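PDB 3V4H: Hcp1 family type VI secretion system effector from Yersinia pestis, which probably forms hexameric rings that serve as tube components and exported proteins of the bacterial type VI secretion system, as in other Hcp proteins. Local coordinates for residues A[34-39]-A[87-92]; A[51-56]-A[81-86]; A[91-96]-A[128-133]; A[120-125]-A[157-162]. All coordinates share one frame; numbering follows the deposited sequence.

Interaction 1 (A[34-39]-A[87-92]); sequences DGIEGE and DKASPN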
loop_
_atom_site.group_PDB
_atom_site.type_symbol
_atom_site.label_atom_id
_atom_site.label_comp_id
_atom_site.label_asym_id
_atom_site.label_seq_id
_atom_site.Cartn_x
_atom_site.Cartn_y
_atom_site.Cartn_z
ATOM N N ASP A 34 15.168 1.848 -34.139
ATOM C CA ASP A 34 15.502 1.399 -35.477
ATOM C C ASP A 34 14.609 0.312 -35.971
ATOM O O ASP A 34 14.445 -0.691 -35.339
ATOM C CB ASP A 34 16.933 0.923 -35.555
ATOM C CG ASP A 34 17.881 2.023 -35.926
ATOM O OD1 ASP A 34 17.483 2.955 -36.619
ATOM O OD2 ASP A 34 19.036 1.975 -35.499
ATOM N N GLY A 35 14.043 0.525 -37.134
ATOM C CA GLY A 35 13.154 -0.447 -37.751
ATOM C C GLY A 35 11.734 -0.484 -37.189
ATOM O O GLY A 35 10.911 -1.213 -37.693
ATOM N N ILE A 36 11.426 0.290 -36.155
ATOM C CA ILE A 36 10.109 0.218 -35.570
ATOM C C ILE A 36 9.557 1.644 -35.463
ATOM O O ILE A 36 9.782 2.378 -34.464
ATOM C CB ILE A 36 10.129 -0.482 -34.181
ATOM C CG1 ILE A 36 10.743 -1.891 -34.270
ATOM C CG2 ILE A 36 8.727 -0.561 -33.609
ATOM C CD1 ILE A 36 10.857 -2.647 -32.958
ATOM N N GLU A 37 8.797 2.024 -36.478
ATOM C CA GLU A 37 8.124 3.305 -36.460
ATOM C C GLU A 37 6.950 3.416 -35.470
ATOM O O GLU A 37 6.224 2.458 -35.229
ATOM C CB GLU A 37 7.602 3.615 -37.837
ATOM C CG GLU A 37 8.670 4.172 -38.725
ATOM C CD GLU A 37 8.125 4.547 -40.070
ATOM O OE1 GLU A 37 6.882 4.506 -40.254
ATOM O OE2 GLU A 37 8.952 4.885 -40.930
ATOM N N GLY A 38 6.760 4.609 -34.929
ATOM C CA GLY A 38 5.547 4.921 -34.162
ATOM C C GLY A 38 4.670 5.762 -35.045
ATOM O O GLY A 38 4.772 5.676 -36.267
ATOM N N GLU A 39 3.847 6.612 -34.453
ATOM C CA GLU A 39 2.924 7.419 -35.227
ATOM C C GLU A 39 2.760 8.853 -34.688
ATOM O O GLU A 39 1.756 9.488 -34.945
ATOM C CB GLU A 39 1.560 6.704 -35.288
ATOM C CG GLU A 39 0.908 6.547 -33.933
ATOM C CD GLU A 39 -0.288 5.598 -33.906
ATOM O OE1 GLU A 39 -1.172 5.865 -33.050
ATOM O OE2 GLU A 39 -0.331 4.586 -34.665
ATOM N N ASP A 87 0.131 1.162 -30.203
ATOM C CA ASP A 87 0.199 1.864 -31.455
ATOM C C ASP A 87 0.864 0.996 -32.522
ATOM O O ASP A 87 1.063 -0.202 -32.324
ATOM C CB ASP A 87 0.880 3.240 -31.287
ATOM C CG ASP A 87 2.305 3.159 -30.734
ATOM O OD1 ASP A 87 2.984 2.120 -30.838
ATOM O OD2 ASP A 87 2.741 4.171 -30.144
ATOM N N LYS A 88 1.153 1.636 -33.655
ATOM C CA LYS A 88 1.855 1.063 -34.817
ATOM C C LYS A 88 3.132 0.274 -34.456
ATOM O O LYS A 88 3.410 -0.770 -35.044
ATOM C CB LYS A 88 2.144 2.235 -35.769
ATOM C CG LYS A 88 2.907 1.955 -37.028
ATOM C CD LYS A 88 2.966 3.201 -37.894
ATOM C CE LYS A 88 3.665 2.859 -39.186
ATOM N NZ LYS A 88 4.011 4.042 -40.013
ATOM N N ALA A 89 3.866 0.740 -33.452
ATOM C CA ALA A 89 5.081 0.067 -32.987
ATOM C C ALA A 89 4.851 -1.219 -32.193
ATOM O O ALA A 89 5.706 -2.093 -32.200
ATOM C CB ALA A 89 5.913 1.026 -32.162
ATOM N N SER A 90 3.701 -1.347 -31.545
ATOM C CA SER A 90 3.477 -2.419 -30.563
ATOM C C SER A 90 3.664 -3.857 -31.106
ATOM O O SER A 90 4.338 -4.684 -30.499
ATOM C CB SER A 90 2.075 -2.270 -29.935
ATOM O OG SER A 90 1.977 -1.074 -29.136
ATOM N N PRO A 91 3.044 -4.185 -32.230
ATOM C CA PRO A 91 3.266 -5.575 -32.649
ATOM C C PRO A 91 4.726 -5.890 -33.063
ATOM O O PRO A 91 5.175 -7.037 -32.914
ATOM C CB PRO A 91 2.301 -5.771 -33.822
ATOM C CG PRO A 91 1.851 -4.421 -34.219
ATOM C CD PRO A 91 2.251 -3.405 -33.190
ATOM N N ASN A 92 5.448 -4.890 -33.578
ATOM C CA ASN A 92 6.866 -5.051 -33.916
ATOM C C ASN A 92 7.681 -5.186 -32.636
ATOM O O ASN A 92 8.582 -6.014 -32.546
ATOM C CB ASN A 92 7.389 -3.859 -34.750
ATOM C CG ASN A 92 7.044 -3.968 -36.227
ATOM O OD1 ASN A 92 6.841 -5.040 -36.731
ATOM N ND2 ASN A 92 6.983 -2.842 -36.919
#

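Interaction 2 (A[51-56]-A[81-86]); sequences VLAWNW and CFAHYI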
loop_
_atom_site.group_PDB
_atom_site.type_symbol
_atom_site.label_atom_id
_atom_site.label_comp_id
_atom_site.label_asym_id
_atom_site.label_seq_id
_atom_site.Cartn_x
_atom_site.Cartn_y
_atom_site.Cartn_z
ATOM N N VAL A 51 6.299 9.080 -25.815
ATOM C CA VAL A 51 6.497 8.415 -24.536
ATOM C C VAL A 51 5.652 9.120 -23.478
ATOM O O VAL A 51 5.611 10.358 -23.397
ATOM C CB VAL A 51 7.969 8.409 -24.136
ATOM C CG1 VAL A 51 8.180 7.833 -22.755
ATOM C CG2 VAL A 51 8.755 7.563 -25.142
ATOM N N LEU A 52 5.027 8.303 -22.644
ATOM C CA LEU A 52 4.179 8.755 -21.540
ATOM C C LEU A 52 4.945 8.752 -20.234
ATOM O O LEU A 52 4.669 9.536 -19.358
ATOM C CB LEU A 52 2.983 7.772 -21.432
ATOM C CG LEU A 52 2.037 7.677 -22.660
ATOM C CD1 LEU A 52 0.904 6.668 -22.438
ATOM C CD2 LEU A 52 1.479 9.051 -23.011
ATOM N N ALA A 53 5.929 7.864 -20.065
ATOM C CA ALA A 53 6.632 7.812 -18.784
ATOM C C ALA A 53 7.850 6.928 -19.014
ATOM O O ALA A 53 7.871 6.221 -20.039
ATOM C CB ALA A 53 5.702 7.162 -17.698
ATOM N N TRP A 54 8.851 7.061 -18.163
ATOM C CA TRP A 54 10.094 6.291 -18.281
ATOM C C TRP A 54 10.860 6.225 -17.016
ATOM O O TRP A 54 10.666 7.020 -16.123
ATOM C CB TRP A 54 11.012 6.883 -19.381
ATOM C CG TRP A 54 11.513 8.257 -19.061
ATOM C CD1 TRP A 54 10.800 9.446 -19.091
ATOM C CD2 TRP A 54 12.854 8.638 -18.624
ATOM N NE1 TRP A 54 11.590 10.482 -18.713
ATOM C CE2 TRP A 54 12.831 10.067 -18.429
ATOM C CE3 TRP A 54 14.023 7.958 -18.410
ATOM C CZ2 TRP A 54 13.962 10.776 -18.011
ATOM C CZ3 TRP A 54 15.165 8.675 -18.000
ATOM C CH2 TRP A 54 15.137 10.032 -17.821
ATOM N N ASN A 55 11.815 5.296 -16.930
ATOM C CA ASN A 55 12.683 5.304 -15.817
ATOM C C ASN A 55 13.871 4.406 -16.128
ATOM O O ASN A 55 13.811 3.682 -17.102
ATOM C CB ASN A 55 11.966 4.884 -14.535
ATOM C CG ASN A 55 11.424 3.477 -14.625
ATOM O OD1 ASN A 55 12.180 2.505 -14.592
ATOM N ND2 ASN A 55 10.120 3.365 -14.750
ATOM N N TRP A 56 14.954 4.607 -15.384
ATOM C CA TRP A 56 16.234 3.945 -15.609
ATOM C C TRP A 56 17.088 4.192 -14.412
ATOM O O TRP A 56 17.072 5.304 -13.836
ATOM C CB TRP A 56 16.936 4.572 -16.825
ATOM C CG TRP A 56 18.151 3.801 -17.182
ATOM C CD1 TRP A 56 18.267 2.429 -17.260
ATOM C CD2 TRP A 56 19.498 4.315 -17.465
ATOM N NE1 TRP A 56 19.550 2.065 -17.584
ATOM C CE2 TRP A 56 20.338 3.156 -17.702
ATOM C CE3 TRP A 56 20.058 5.573 -17.546
ATOM C CZ2 TRP A 56 21.690 3.272 -18.018
ATOM C CZ3 TRP A 56 21.427 5.684 -17.845
ATOM C CH2 TRP A 56 22.216 4.553 -18.095
ATOM N N CYS A 81 13.257 1.642 -19.364
ATOM C CA CYS A 81 11.820 1.401 -19.298
ATOM C C CYS A 81 11.102 2.608 -19.888
ATOM O O CYS A 81 11.519 3.763 -19.636
ATOM C CB CYS A 81 11.345 1.284 -17.828
ATOM S SG CYS A 81 11.761 -0.286 -16.993
ATOM N N PHE A 82 10.093 2.354 -20.722
ATOM C CA PHE A 82 9.137 3.409 -21.118
ATOM C C PHE A 82 7.774 2.816 -21.367
ATOM O O PHE A 82 7.652 1.603 -21.619
ATOM C CB PHE A 82 9.597 4.200 -22.344
ATOM C CG PHE A 82 9.529 3.471 -23.626
ATOM C CD1 PHE A 82 8.430 3.616 -24.464
ATOM C CD2 PHE A 82 10.595 2.695 -24.062
ATOM C CE1 PHE A 82 8.360 2.939 -25.679
ATOM C CE2 PHE A 82 10.533 1.998 -25.253
ATOM C CZ PHE A 82 9.416 2.118 -26.067
ATOM N N ALA A 83 6.788 3.703 -21.303
ATOM C CA ALA A 83 5.385 3.487 -21.583
ATOM C C ALA A 83 4.929 4.303 -22.793
ATOM O O ALA A 83 5.289 5.496 -22.945
ATOM C CB ALA A 83 4.546 3.948 -20.369
ATOM N N HIS A 84 4.072 3.715 -23.621
ATOM C CA HIS A 84 3.367 4.445 -24.703
ATOM C C HIS A 84 1.980 3.869 -24.882
ATOM O O HIS A 84 1.685 2.805 -24.367
ATOM C CB HIS A 84 4.177 4.365 -26.034
ATOM C CG HIS A 84 4.227 2.978 -26.645
ATOM N ND1 HIS A 84 3.821 2.723 -27.906
ATOM C CD2 HIS A 84 4.569 1.750 -26.090
ATOM C CE1 HIS A 84 3.911 1.400 -28.127
ATOM N NE2 HIS A 84 4.383 0.814 -27.029
ATOM N N TYR A 85 1.095 4.575 -25.588
ATOM C CA TYR A 85 -0.155 3.972 -26.013
ATOM C C TYR A 85 0.097 2.842 -26.989
ATOM O O TYR A 85 1.113 2.840 -27.708
ATOM C CB TYR A 85 -1.035 5.020 -26.666
ATOM C CG TYR A 85 -1.525 6.039 -25.673
ATOM C CD1 TYR A 85 -2.210 5.636 -24.533
ATOM C CD2 TYR A 85 -1.280 7.391 -25.861
ATOM C CE1 TYR A 85 -2.647 6.553 -23.588
ATOM C CE2 TYR A 85 -1.748 8.332 -24.948
ATOM C CZ TYR A 85 -2.421 7.908 -23.811
ATOM O OH TYR A 85 -2.870 8.838 -22.895
ATOM N N ILE A 86 -0.817 1.877 -27.023
ATOM C CA ILE A 86 -0.690 0.774 -27.982
ATOM C C ILE A 86 -0.841 1.421 -29.338
ATOM O O ILE A 86 -1.744 2.228 -29.554
ATOM C CB ILE A 86 -1.645 -0.396 -27.720
ATOM C CG1 ILE A 86 -1.167 -1.128 -26.438
ATOM C CG2 ILE A 86 -1.675 -1.392 -28.911
ATOM C CD1 ILE A 86 -2.175 -2.123 -25.902
#

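Interaction 3 (A[91-96]-A[128-133]); sequences PNLLSY and VIITRV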
loop_
_atom_site.group_PDB
_atom_site.type_symbol
_atom_site.label_atom_id
_atom_site.label_comp_id
_atom_site.label_asym_id
_atom_site.label_seq_id
_atom_site.Cartn_x
_atom_site.Cartn_y
_atom_site.Cartn_z
ATOM N N PRO A 91 3.044 -4.185 -32.230
ATOM C CA PRO A 91 3.266 -5.575 -32.649
ATOM C C PRO A 91 4.726 -5.890 -33.063
ATOM O O PRO A 91 5.175 -7.037 -32.914
ATOM C CB PRO A 91 2.301 -5.771 -33.822
ATOM C CG PRO A 91 1.851 -4.421 -34.219
ATOM C CD PRO A 91 2.251 -3.405 -33.190
ATOM N N ASN A 92 5.448 -4.890 -33.578
ATOM C CA ASN A 92 6.866 -5.051 -33.916
ATOM C C ASN A 92 7.681 -5.186 -32.636
ATOM O O ASN A 92 8.582 -6.014 -32.546
ATOM C CB ASN A 92 7.389 -3.859 -34.750
ATOM C CG ASN A 92 7.044 -3.968 -36.227
ATOM O OD1 ASN A 92 6.841 -5.040 -36.731
ATOM N ND2 ASN A 92 6.983 -2.842 -36.919
ATOM N N LEU A 93 7.354 -4.385 -31.630
ATOM C CA LEU A 93 8.044 -4.485 -30.344
ATOM C C LEU A 93 7.823 -5.869 -29.756
ATOM O O LEU A 93 8.746 -6.486 -29.261
ATOM C CB LEU A 93 7.564 -3.408 -29.376
ATOM C CG LEU A 93 7.948 -1.985 -29.734
ATOM C CD1 LEU A 93 7.139 -0.958 -28.914
ATOM C CD2 LEU A 93 9.450 -1.786 -29.556
ATOM N N LEU A 94 6.596 -6.372 -29.839
ATOM C CA LEU A 94 6.294 -7.705 -29.309
ATOM C C LEU A 94 7.072 -8.811 -30.062
ATOM O O LEU A 94 7.625 -9.727 -29.431
ATOM C CB LEU A 94 4.776 -7.967 -29.334
ATOM C CG LEU A 94 4.333 -9.369 -28.942
ATOM C CD1 LEU A 94 4.929 -9.747 -27.596
ATOM C CD2 LEU A 94 2.811 -9.443 -28.929
ATOM N N SER A 95 7.125 -8.733 -31.395
ATOM C CA SER A 95 7.945 -9.682 -32.188
ATOM C C SER A 95 9.423 -9.687 -31.772
ATOM O O SER A 95 9.982 -10.752 -31.528
ATOM C CB SER A 95 7.904 -9.373 -33.696
ATOM O OG SER A 95 6.590 -9.387 -34.201
ATOM N N TYR A 96 10.050 -8.505 -31.717
ATOM C CA TYR A 96 11.493 -8.397 -31.423
ATOM C C TYR A 96 11.786 -8.990 -30.061
ATOM O O TYR A 96 12.823 -9.636 -29.853
ATOM C CB TYR A 96 11.978 -6.936 -31.440
ATOM C CG TYR A 96 12.335 -6.393 -32.816
ATOM C CD1 TYR A 96 13.621 -5.955 -33.099
ATOM C CD2 TYR A 96 11.375 -6.309 -33.824
ATOM C CE1 TYR A 96 13.955 -5.459 -34.360
ATOM C CE2 TYR A 96 11.685 -5.799 -35.070
ATOM C CZ TYR A 96 12.978 -5.377 -35.336
ATOM O OH TYR A 96 13.263 -4.864 -36.567
ATOM N N VAL A 128 20.277 -2.885 -28.830
ATOM C CA VAL A 128 19.160 -3.002 -27.889
ATOM C C VAL A 128 18.392 -4.322 -28.073
ATOM O O VAL A 128 18.211 -4.794 -29.209
ATOM C CB VAL A 128 18.187 -1.825 -28.077
ATOM C CG1 VAL A 128 16.887 -2.079 -27.318
ATOM C CG2 VAL A 128 18.840 -0.519 -27.622
ATOM N N ILE A 129 18.005 -4.936 -26.961
ATOM C CA ILE A 129 17.145 -6.126 -26.967
ATOM C C ILE A 129 15.950 -5.840 -26.069
ATOM O O ILE A 129 16.105 -5.335 -24.962
ATOM C CB ILE A 129 17.874 -7.370 -26.457
ATOM C CG1 ILE A 129 19.049 -7.696 -27.387
ATOM C CG2 ILE A 129 16.919 -8.561 -26.352
ATOM C CD1 ILE A 129 19.905 -8.847 -26.916
ATOM N N ILE A 130 14.761 -6.119 -26.580
ATOM C CA ILE A 130 13.529 -5.879 -25.874
ATOM C C ILE A 130 13.310 -7.027 -24.937
ATOM O O ILE A 130 13.146 -8.155 -25.362
ATOM C CB ILE A 130 12.366 -5.673 -26.844
ATOM C CG1 ILE A 130 12.671 -4.449 -27.708
ATOM C CG2 ILE A 130 11.044 -5.414 -26.087
ATOM C CD1 ILE A 130 11.746 -4.332 -28.886
ATOM N N THR A 131 13.369 -6.722 -23.648
ATOM C CA THR A 131 13.361 -7.711 -22.574
ATOM C C THR A 131 11.980 -7.919 -21.941
ATOM O O THR A 131 11.748 -8.935 -21.277
ATOM C CB THR A 131 14.269 -7.217 -21.471
ATOM O OG1 THR A 131 13.837 -5.881 -21.104
ATOM C CG2 THR A 131 15.698 -7.190 -21.990
ATOM N N ARG A 132 11.076 -6.965 -22.138
ATOM C CA ARG A 132 9.721 -7.021 -21.523
ATOM C C ARG A 132 8.679 -6.187 -22.263
ATOM O O ARG A 132 8.961 -5.076 -22.666
ATOM C CB ARG A 132 9.772 -6.593 -20.061
ATOM C CG ARG A 132 9.017 -7.561 -19.153
ATOM C CD ARG A 132 8.843 -7.031 -17.728
ATOM N NE ARG A 132 9.822 -7.642 -16.820
ATOM C CZ ARG A 132 9.983 -7.317 -15.536
ATOM N NH1 ARG A 132 9.224 -6.381 -14.970
ATOM N NH2 ARG A 132 10.905 -7.945 -14.808
ATOM N N VAL A 133 7.494 -6.764 -22.469
ATOM C CA VAL A 133 6.332 -6.056 -23.009
ATOM C C VAL A 133 5.088 -6.338 -22.149
ATOM O O VAL A 133 4.583 -7.464 -22.144
ATOM C CB VAL A 133 6.010 -6.467 -24.462
ATOM C CG1 VAL A 133 4.869 -5.585 -24.988
ATOM C CG2 VAL A 133 7.261 -6.403 -25.360
#

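Interaction 4 (A[120-125]-A[157-162]); sequences YLTIKF and TQDYVM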
loop_
_atom_site.group_PDB
_atom_site.type_symbol
_atom_site.label_atom_id
_atom_site.label_comp_id
_atom_site.label_asym_id
_atom_site.label_seq_id
_atom_site.Cartn_x
_atom_site.Cartn_y
_atom_site.Cartn_z
ATOM N N TYR A 120 16.438 19.045 -24.607
ATOM C CA TYR A 120 17.501 19.331 -23.644
ATOM C C TYR A 120 18.166 18.080 -23.131
ATOM O O TYR A 120 19.234 18.165 -22.551
ATOM C CB TYR A 120 17.020 20.216 -22.508
ATOM C CG TYR A 120 15.999 19.569 -21.632
ATOM C CD1 TYR A 120 16.405 18.897 -20.522
ATOM C CD2 TYR A 120 14.635 19.619 -21.916
ATOM C CE1 TYR A 120 15.523 18.273 -19.695
ATOM C CE2 TYR A 120 13.705 19.003 -21.076
ATOM C CZ TYR A 120 14.189 18.321 -19.951
ATOM O OH TYR A 120 13.430 17.678 -19.005
ATOM N N LEU A 121 17.567 16.916 -23.336
ATOM C CA LEU A 121 18.214 15.656 -22.944
ATOM C C LEU A 121 18.010 14.594 -24.009
ATOM O O LEU A 121 16.876 14.332 -24.471
ATOM C CB LEU A 121 17.648 15.169 -21.613
ATOM C CG LEU A 121 18.089 13.772 -21.158
ATOM C CD1 LEU A 121 19.498 13.851 -20.632
ATOM C CD2 LEU A 121 17.162 13.144 -20.121
ATOM N N THR A 122 19.094 13.980 -24.428
ATOM C CA THR A 122 19.010 12.902 -25.382
ATOM C C THR A 122 19.799 11.742 -24.847
ATOM O O THR A 122 20.921 11.896 -24.332
ATOM C CB THR A 122 19.467 13.335 -26.784
ATOM O OG1 THR A 122 20.867 13.532 -26.771
ATOM C CG2 THR A 122 18.816 14.630 -27.222
ATOM N N ILE A 123 19.214 10.560 -24.915
ATOM C CA ILE A 123 19.944 9.349 -24.548
ATOM C C ILE A 123 19.872 8.438 -25.750
ATOM O O ILE A 123 18.789 8.169 -26.283
ATOM C CB ILE A 123 19.350 8.598 -23.333
ATOM C CG1 ILE A 123 19.185 9.537 -22.154
ATOM C CG2 ILE A 123 20.300 7.461 -22.916
ATOM C CD1 ILE A 123 18.372 8.994 -20.980
ATOM N N LYS A 124 21.036 7.992 -26.207
ATOM C CA LYS A 124 21.101 7.152 -27.351
ATOM C C LYS A 124 21.636 5.831 -26.840
ATOM O O LYS A 124 22.564 5.827 -26.057
ATOM C CB LYS A 124 22.058 7.748 -28.369
ATOM C CG LYS A 124 21.733 9.181 -28.804
ATOM C CD LYS A 124 22.806 9.682 -29.781
ATOM C CE LYS A 124 22.748 11.186 -30.032
ATOM N NZ LYS A 124 21.364 11.744 -30.052
ATOM N N PHE A 125 21.012 4.729 -27.244
ATOM C CA PHE A 125 21.432 3.403 -26.845
ATOM C C PHE A 125 21.833 2.608 -28.081
ATOM O O PHE A 125 21.277 2.822 -29.169
ATOM C CB PHE A 125 20.311 2.654 -26.098
ATOM C CG PHE A 125 19.555 3.490 -25.118
ATOM C CD1 PHE A 125 19.791 3.389 -23.752
ATOM C CD2 PHE A 125 18.538 4.330 -25.548
ATOM C CE1 PHE A 125 19.055 4.130 -22.849
ATOM C CE2 PHE A 125 17.804 5.083 -24.643
ATOM C CZ PHE A 125 18.065 4.982 -23.287
ATOM N N THR A 157 24.802 6.772 -24.561
ATOM C CA THR A 157 25.329 8.118 -24.377
ATOM C C THR A 157 24.221 8.992 -23.847
ATOM O O THR A 157 23.086 8.877 -24.309
ATOM C CB THR A 157 25.842 8.660 -25.704
ATOM O OG1 THR A 157 27.093 8.010 -26.010
ATOM C CG2 THR A 157 26.095 10.159 -25.640
ATOM N N GLN A 158 24.521 9.853 -22.875
ATOM C CA GLN A 158 23.520 10.793 -22.393
ATOM C C GLN A 158 24.067 12.180 -22.569
ATOM O O GLN A 158 25.152 12.485 -22.055
ATOM C CB GLN A 158 23.210 10.511 -20.905
ATOM C CG GLN A 158 22.226 11.441 -20.247
ATOM C CD GLN A 158 22.294 11.355 -18.719
ATOM O OE1 GLN A 158 23.351 11.535 -18.130
ATOM N NE2 GLN A 158 21.177 11.051 -18.096
ATOM N N ASP A 159 23.319 13.018 -23.290
ATOM C CA ASP A 159 23.686 14.418 -23.524
ATOM C C ASP A 159 22.665 15.353 -22.926
ATOM O O ASP A 159 21.462 15.231 -23.217
ATOM C CB ASP A 159 23.733 14.723 -25.012
ATOM C CG ASP A 159 24.844 13.966 -25.761
ATOM O OD1 ASP A 159 25.997 13.864 -25.296
ATOM O OD2 ASP A 159 24.530 13.466 -26.847
ATOM N N TYR A 160 23.123 16.276 -22.088
ATOM C CA TYR A 160 22.276 17.343 -21.589
ATOM C C TYR A 160 22.729 18.676 -22.205
ATOM O O TYR A 160 23.920 19.064 -22.119
ATOM C CB TYR A 160 22.393 17.357 -20.045
ATOM C CG TYR A 160 21.600 18.463 -19.397
ATOM C CD1 TYR A 160 20.314 18.241 -18.980
ATOM C CD2 TYR A 160 22.139 19.741 -19.217
ATOM C CE1 TYR A 160 19.553 19.260 -18.449
ATOM C CE2 TYR A 160 21.380 20.776 -18.677
ATOM C CZ TYR A 160 20.073 20.495 -18.273
ATOM O OH TYR A 160 19.271 21.470 -17.693
ATOM N N VAL A 161 21.797 19.369 -22.822
ATOM C CA VAL A 161 22.087 20.508 -23.642
ATOM C C VAL A 161 21.712 21.745 -22.832
ATOM O O VAL A 161 20.585 21.844 -22.380
ATOM C CB VAL A 161 21.253 20.431 -24.953
ATOM C CG1 VAL A 161 21.403 21.704 -25.775
ATOM C CG2 VAL A 161 21.631 19.201 -25.800
ATOM N N MET A 162 22.657 22.650 -22.604
ATOM C CA MET A 162 22.385 23.937 -21.948
ATOM C C MET A 162 22.243 25.039 -22.965
ATOM O O MET A 162 22.922 25.035 -23.993
ATOM C CB MET A 162 23.556 24.353 -21.061
ATOM C CG MET A 162 23.783 23.449 -19.894
ATOM S SD MET A 162 25.535 23.309 -19.626
ATOM C CE MET A 162 26.102 25.020 -19.588
#

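Interaction 1 (A[34-39]-A[87-92])
From CB to NZ, K88 lies against E37, G38 and E39 of the 34-39 loop. Its CB lies beside the carboxylate of E39, 3.6 Å from OE2. CG passes the carbonyl oxygen of E37, and CD comes within 3.5 Å of the carbonyl oxygen of G38. From there CE carries NZ to E37 OE1, a salt bridge of 2.9 Å in which the oxygen is approached nearly along its C-O axis. With CG anti to the backbone N (chi1 178°) and every later torsion also extended, the lysine runs straight alongside E37, and both side chains point the same way. The backbone N of K88 adds a weak 3.5 Å hydrogen bond to E39 OE2.

The apolar half lies further along. A89 CB sits against I36 CG2 at 3.5 Å, and N92 CB packs on the same methyl at 3.7 Å, the isoleucine and asparagine side chains sliding past each other in opposite directions. Beyond the contact, I36 reaches L93 and Y96 of the same helix, while K88 packs against M162 of a second subunit. D87 OD2 is held by H84, and D87 OD1 takes a weak bond from A89 N. D87 N donates to S90 OG at 3.1 Å, and D87 and S90 form a capping box, here opening the helix on which the loop rests.

Interaction 2 (A[51-56]-A[81-86])
L52 and Y85 make the close-fitting end of this contact. The leucine CD1 stands over the centre of the tyrosine ring, 3.7 Å from its centroid and only 9° off the ring normal, a CH-pi contact, while CD2 reaches toward CE2 of the same ring. The two side chains cross at about a right angle. The backbone N of L52 donates to A83 O in an almost straight bond of 2.8 Å. On the face carrying W54 and F82, V51 CG1 rests 3.9 Å from F82 CB. W54 and F82 form a non-hydrogen-bonded pair, their CB atoms 4.2 Å apart.

Residues 53-56 and 81-85 belong to neighbouring antiparallel strands of one sheet of the Hcp beta fold, and 53-56 lies on the edge strand within its own chain. A third subunit pairs with that edge, so the sheet continues across the interface.

The exposed N55 marks the solvent-facing end. Here N55 and C81 form a hydrogen-bonded pair, both backbone bonds, N55 N to C81 O and C81 N to N55 O, being 3.1 Å long. The N55 side chain, with CG held between backbone N and carbonyl carbon (chi1 61°), leans back until OD1 lies 3.6 Å from C81 CB.

Interaction 3 (A[91-96]-A[128-133])
I130 CD1 makes the closest contacts with the helix, to L93 and Y96. This methyl presses on L93 CD2 at 3.5 Å, tighter than an ordinary van der Waals contact, and on Y96 CB at 3.7 Å. L93 and I130 cross at about a right angle. I130 aims its CB toward the helix, and CG1, anti to the carbonyl carbon (chi1 -61°), carries CD1 to both partners. The tyrosine offers its CB here, while the end of its side chain leads away from the strand. Further along, V133 CG2 makes a looser contact with the backbone of the helix, 4.3 Å from L94 CA. No hydrogen bond joins the two segments.

In the next shell, the same turn of helix has P91 O accepting from both S95 N and S95 OG. On the strand, T131 and R132 both face R150 in a classic beta bulge, which lies between the two contacting residues I130 and V133. Around the contact, I36 packs on L93 and Y96, I103 on Y96 and I130, and C97 on I130 and V133.

The axes of 91-96 and 128-133 cross at -98°, 8.3 Å apart at their closest. Strand 128-138 is an edge strand within its chain; I149 of the adjacent strand 146-152 also touches L93, and R132 and V133 pair with a strand of a second subunit that extends the sheet.

Interaction 4 (A[120-125]-A[157-162])
Y120 and Y160 set the pattern at one end of an antiparallel strand pair in the larger sheet of the Hcp beta fold. Y160 CE1 arrives at the edge of the Y120 ring, near its plane, and stands 3.8 Å from CD1. Y120 and L121 both face L110 in a classic beta bulge, so the bulge includes Y120 itself. From Y120 O the ladder begins, with V161 N donating at 2.8 Å.

On the face of L121 and I123, Q158 is the shared partner. L121 CD1 packs on its CG at 3.7 Å, the two side chains crossing at a slant, whereas I123 runs side by side with the glutamine and points the same way. Q158 leaves the backbone with chi1 178°, and its extended chain brings NE2 alongside L121 CD1; this buried nitrogen has no partner in the model. The same face reaches P91 of a third subunit, on which Q158 and Y160 pack.

The face of T122 and D159 is more polar. T122 OG1 lies 3.6 Å from D159 CB, and D159 OD1 is engaged by S174 while K124 NZ bonds to Q107. Between the two residues, D159 N donates to T122 O at 2.8 Å, with an N-H...O angle of 175°.

From the N terminus, the loop after strand 29-33 is tied by interaction 1 to the start of helix 90-99, closing a long loop in which interaction 2 is nested as strands 53-59 and 76-85 pair. Interaction 3 begins on P91 and N92, where interaction 1 ends, and joins the helix to strand 128-138, in the same four-stranded sheet that interaction 2 builds. Interaction 4 opens inside the loop closed by interaction 3 and ends beyond it, so the two cross; it belongs to the other sheet, its centre about 23 Å from that of interaction 3. Interactions 1 and 3 both touch a second subunit, which interaction 2 also reaches, and interactions 2 and 4 both touch a third.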